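PDB 3WA7: tannase from Lactobacillus plantarum, which hydrolyses the galloyl ester bonds of tannins, releasing gallic acid, as an esterase of the alpha/beta-hydrolase fold. Local coordinates for residues Asn94-Tyr106 and Asp454-Gly466. Residues are numbered along the deposited sequence; the frame is centred on the assembly and turned at random.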
# COMPACT_ATOMS: atom_id res chain seq x y z
N ASN A 94 -9.49 -1.97 -9.99
CA ASN A 94 -9.05 -3.33 -9.73
C ASN A 94 -10.30 -4.19 -9.90
O ASN A 94 -10.52 -5.16 -9.18
CB ASN A 94 -8.50 -3.47 -8.30
CG ASN A 94 -7.28 -2.60 -8.05
OD1 ASN A 94 -6.22 -2.80 -8.66
ND2 ASN A 94 -7.41 -1.63 -7.16
N ALA A 95 -11.13 -3.80 -10.88
CA ALA A 95 -12.38 -4.49 -11.17
C ALA A 95 -12.21 -6.00 -11.31
O ALA A 95 -13.04 -6.77 -10.83
CB ALA A 95 -13.01 -3.92 -12.43
N GLY A 96 -11.14 -6.42 -11.99
CA GLY A 96 -10.90 -7.84 -12.19
C GLY A 96 -10.77 -8.58 -10.88
O GLY A 96 -11.23 -9.70 -10.73
N THR A 97 -10.13 -7.94 -9.91
CA THR A 97 -9.95 -8.55 -8.60
C THR A 97 -11.30 -8.71 -7.92
O THR A 97 -11.56 -9.73 -7.29
CB THR A 97 -9.02 -7.70 -7.72
OG1 THR A 97 -7.73 -7.63 -8.34
CG2 THR A 97 -8.90 -8.30 -6.33
N ILE A 98 -12.16 -7.70 -8.04
CA ILE A 98 -13.49 -7.79 -7.43
C ILE A 98 -14.28 -8.92 -8.09
O ILE A 98 -14.97 -9.67 -7.42
CB ILE A 98 -14.26 -6.46 -7.58
CG1 ILE A 98 -13.52 -5.34 -6.83
CG2 ILE A 98 -15.67 -6.61 -7.02
CD1 ILE A 98 -14.19 -3.98 -6.92
N GLN A 99 -14.16 -9.03 -9.41
CA GLN A 99 -14.86 -10.09 -10.13
C GLN A 99 -14.45 -11.46 -9.57
O GLN A 99 -15.30 -12.28 -9.23
CB GLN A 99 -14.53 -10.03 -11.62
CG GLN A 99 -15.15 -8.84 -12.34
CD GLN A 99 -14.71 -8.77 -13.79
OE1 GLN A 99 -14.17 -9.73 -14.34
NE2 GLN A 99 -14.94 -7.62 -14.42
N GLN A 100 -13.14 -11.68 -9.47
CA GLN A 100 -12.62 -12.94 -8.96
C GLN A 100 -12.97 -13.16 -7.49
O GLN A 100 -13.19 -14.29 -7.06
CB GLN A 100 -11.10 -12.99 -9.14
CG GLN A 100 -10.65 -13.05 -10.60
CD GLN A 100 -11.21 -14.25 -11.33
OE1 GLN A 100 -11.19 -15.37 -10.82
NE2 GLN A 100 -11.72 -14.02 -12.54
N ALA A 101 -13.03 -12.08 -6.73
CA ALA A 101 -13.35 -12.16 -5.31
C ALA A 101 -14.79 -12.64 -5.12
O ALA A 101 -15.07 -13.46 -4.26
CB ALA A 101 -13.16 -10.79 -4.65
N LEU A 102 -15.70 -12.12 -5.94
CA LEU A 102 -17.10 -12.51 -5.86
C LEU A 102 -17.24 -13.98 -6.21
O LEU A 102 -17.99 -14.72 -5.57
CB LEU A 102 -17.93 -11.65 -6.83
CG LEU A 102 -18.07 -10.19 -6.40
CD1 LEU A 102 -18.69 -9.37 -7.52
CD2 LEU A 102 -18.92 -10.12 -5.13
N LYS A 103 -16.50 -14.40 -7.23
CA LYS A 103 -16.51 -15.79 -7.68
C LYS A 103 -15.99 -16.70 -6.56
O LYS A 103 -16.42 -17.85 -6.42
CB LYS A 103 -15.62 -15.93 -8.93
CG LYS A 103 -15.57 -17.32 -9.53
CD LYS A 103 -14.77 -17.32 -10.82
CE LYS A 103 -14.73 -18.70 -11.47
NZ LYS A 103 -14.05 -19.70 -10.59
N ARG A 104 -15.07 -16.16 -5.76
CA ARG A 104 -14.46 -16.89 -4.65
C ARG A 104 -15.35 -16.91 -3.40
O ARG A 104 -15.03 -17.59 -2.42
CB ARG A 104 -13.11 -16.27 -4.30
CG ARG A 104 -12.22 -17.11 -3.41
CD ARG A 104 -11.52 -18.20 -4.21
NE ARG A 104 -10.46 -18.84 -3.43
CZ ARG A 104 -9.38 -19.40 -3.96
NH1 ARG A 104 -9.21 -19.41 -5.28
NH2 ARG A 104 -8.46 -19.95 -3.18
N GLY A 105 -16.45 -16.17 -3.44
CA GLY A 105 -17.36 -16.14 -2.31
C GLY A 105 -17.15 -15.01 -1.32
O GLY A 105 -17.74 -15.01 -0.24
N TYR A 106 -16.33 -14.03 -1.68
CA TYR A 106 -16.08 -12.90 -0.79
C TYR A 106 -17.08 -11.78 -1.01
O TYR A 106 -17.53 -11.56 -2.14
CB TYR A 106 -14.69 -12.30 -1.03
CG TYR A 106 -13.53 -13.26 -0.93
CD1 TYR A 106 -12.30 -12.93 -1.51
CD2 TYR A 106 -13.64 -14.48 -0.27
CE1 TYR A 106 -11.22 -13.80 -1.44
CE2 TYR A 106 -12.56 -15.36 -0.19
CZ TYR A 106 -11.35 -15.01 -0.78
OH TYR A 106 -10.28 -15.87 -0.73
N ASP A 454 -2.11 -6.95 -7.29
CA ASP A 454 -3.17 -7.87 -7.70
C ASP A 454 -2.79 -8.78 -8.88
O ASP A 454 -3.65 -9.15 -9.67
CB ASP A 454 -4.43 -7.07 -8.07
CG ASP A 454 -5.06 -6.37 -6.87
OD1 ASP A 454 -4.35 -6.12 -5.88
OD2 ASP A 454 -6.26 -6.05 -6.93
N TYR A 455 -1.52 -9.15 -8.97
CA TYR A 455 -1.06 -10.00 -10.07
C TYR A 455 -0.94 -11.48 -9.69
O TYR A 455 -0.55 -12.31 -10.51
CB TYR A 455 0.30 -9.50 -10.56
CG TYR A 455 1.26 -9.18 -9.43
CD1 TYR A 455 1.82 -10.19 -8.66
CD2 TYR A 455 1.56 -7.86 -9.09
CE1 TYR A 455 2.65 -9.91 -7.58
CE2 TYR A 455 2.39 -7.56 -8.01
CZ TYR A 455 2.93 -8.59 -7.26
OH TYR A 455 3.73 -8.31 -6.18
N ASP A 456 -1.29 -11.80 -8.44
CA ASP A 456 -1.19 -13.16 -7.93
C ASP A 456 -2.45 -13.55 -7.16
O ASP A 456 -2.37 -14.11 -6.07
CB ASP A 456 -0.00 -13.25 -6.98
CG ASP A 456 -0.09 -12.21 -5.87
OD1 ASP A 456 -1.03 -11.40 -5.90
OD2 ASP A 456 0.78 -12.20 -4.97
N LEU A 457 -3.62 -13.27 -7.73
CA LEU A 457 -4.88 -13.57 -7.05
C LEU A 457 -5.05 -15.01 -6.57
O LEU A 457 -5.67 -15.25 -5.53
CB LEU A 457 -6.06 -13.15 -7.94
CG LEU A 457 -6.05 -11.67 -8.33
CD1 LEU A 457 -7.34 -11.33 -9.07
CD2 LEU A 457 -5.91 -10.80 -7.08
N GLY A 458 -4.50 -15.97 -7.31
CA GLY A 458 -4.61 -17.36 -6.90
C GLY A 458 -3.99 -17.58 -5.54
O GLY A 458 -4.56 -18.25 -4.68
N ASP A 459 -2.81 -17.00 -5.33
CA ASP A 459 -2.11 -17.13 -4.06
C ASP A 459 -2.75 -16.25 -2.98
O ASP A 459 -2.85 -16.65 -1.83
CB ASP A 459 -0.63 -16.75 -4.21
CG ASP A 459 0.15 -17.74 -5.04
OD1 ASP A 459 1.35 -17.49 -5.28
OD2 ASP A 459 -0.42 -18.77 -5.46
N LEU A 460 -3.19 -15.05 -3.36
CA LEU A 460 -3.82 -14.15 -2.40
C LEU A 460 -5.08 -14.78 -1.83
O LEU A 460 -5.28 -14.79 -0.62
CB LEU A 460 -4.18 -12.81 -3.06
CG LEU A 460 -5.02 -11.85 -2.20
CD1 LEU A 460 -4.25 -11.48 -0.93
CD2 LEU A 460 -5.37 -10.61 -3.00
N PHE A 461 -5.94 -15.31 -2.70
CA PHE A 461 -7.18 -15.93 -2.26
C PHE A 461 -6.91 -17.22 -1.48
O PHE A 461 -7.68 -17.59 -0.59
CB PHE A 461 -8.10 -16.21 -3.46
CG PHE A 461 -8.64 -14.96 -4.12
CD1 PHE A 461 -9.41 -15.05 -5.27
CD2 PHE A 461 -8.37 -13.69 -3.60
CE1 PHE A 461 -9.91 -13.91 -5.90
CE2 PHE A 461 -8.87 -12.54 -4.22
CZ PHE A 461 -9.64 -12.65 -5.37
N SER A 462 -5.82 -17.91 -1.80
CA SER A 462 -5.46 -19.13 -1.10
C SER A 462 -5.08 -18.76 0.34
O SER A 462 -5.43 -19.46 1.29
CB SER A 462 -4.28 -19.83 -1.78
OG SER A 462 -3.87 -20.97 -1.05
N TRP A 463 -4.37 -17.64 0.48
CA TRP A 463 -3.96 -17.15 1.79
C TRP A 463 -5.19 -16.75 2.59
O TRP A 463 -5.33 -17.10 3.76
CB TRP A 463 -3.03 -15.94 1.62
CG TRP A 463 -2.64 -15.25 2.90
CD1 TRP A 463 -1.78 -15.70 3.86
CD2 TRP A 463 -3.09 -13.96 3.35
NE1 TRP A 463 -1.66 -14.78 4.87
CE2 TRP A 463 -2.45 -13.70 4.59
CE3 TRP A 463 -3.96 -13.00 2.82
CZ2 TRP A 463 -2.67 -12.52 5.31
CZ3 TRP A 463 -4.17 -11.82 3.54
CH2 TRP A 463 -3.52 -11.59 4.77
N ILE A 464 -6.11 -16.02 1.95
CA ILE A 464 -7.33 -15.61 2.64
C ILE A 464 -8.14 -16.81 3.11
O ILE A 464 -8.55 -16.87 4.27
CB ILE A 464 -8.21 -14.72 1.72
CG1 ILE A 464 -7.50 -13.37 1.49
CG2 ILE A 464 -9.58 -14.51 2.35
CD1 ILE A 464 -8.27 -12.41 0.60
N ASP A 465 -8.36 -17.78 2.22
CA ASP A 465 -9.13 -18.97 2.59
C ASP A 465 -8.44 -19.75 3.70
O ASP A 465 -9.10 -20.35 4.55
CB ASP A 465 -9.34 -19.87 1.37
CG ASP A 465 -10.25 -19.25 0.33
OD1 ASP A 465 -10.91 -18.24 0.64
OD2 ASP A 465 -10.31 -19.78 -0.80
N GLY A 466 -7.11 -19.73 3.70
CA GLY A 466 -6.37 -20.43 4.73
C GLY A 466 -6.64 -19.82 6.10
O GLY A 466 -6.79 -20.54 7.09
O HOH W 1 -6.35 -20.35 -5.25
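Arg104 reaches across Phe461 to Asp465. CB and CG pass the CD1 corner of the Phe461 ring, Arg104 CG standing 3.9 Å from Phe461 CD1; a bend at chi2 (79°) then turns the chain, so that CD skirts the same corner and the guanidinium settles with one face over Phe461 CB. NE donates to Asp465 OD2 at 2.8 Å, and NH2 bonds the same oxygen, a side-on salt bridge in which both nitrogens approach from one face of the carboxylate. NH2 also donates to a water that bridges to Gly458 O, while Arg104 NH1 lies 3.8 Å from Phe461 CB.

The other carboxylate oxygen, Asp465 OD1, accepts from Tyr106 OH at 2.8 Å, met from above the carboxylate plane; Tyr62 OH also hydrogen-bonds Asp465 OD1, and Asn60 ND2 Asp465 OD2. Tyr106 turns its edge to the face of Phe461, a T-shaped pair with planes 78° apart and centroids 5.1 Å apart, while Phe461 CZ packs against Ala101. At the far end Thr97 OG1 donates to Asp454 OD2 at 2.6 Å, on the anti side, and Asn160 ND2 hydrogen-bonds Asp454 OD1.

The helix axes cross at -44°, 11.4 Å apart. Helices 95-103 and 457-468 flank the same side of the central sheet, as the corresponding helices do in alpha/beta-hydrolases: Leu102 packs on strand 22-33, Leu460 on strands 199-203 and 410-414.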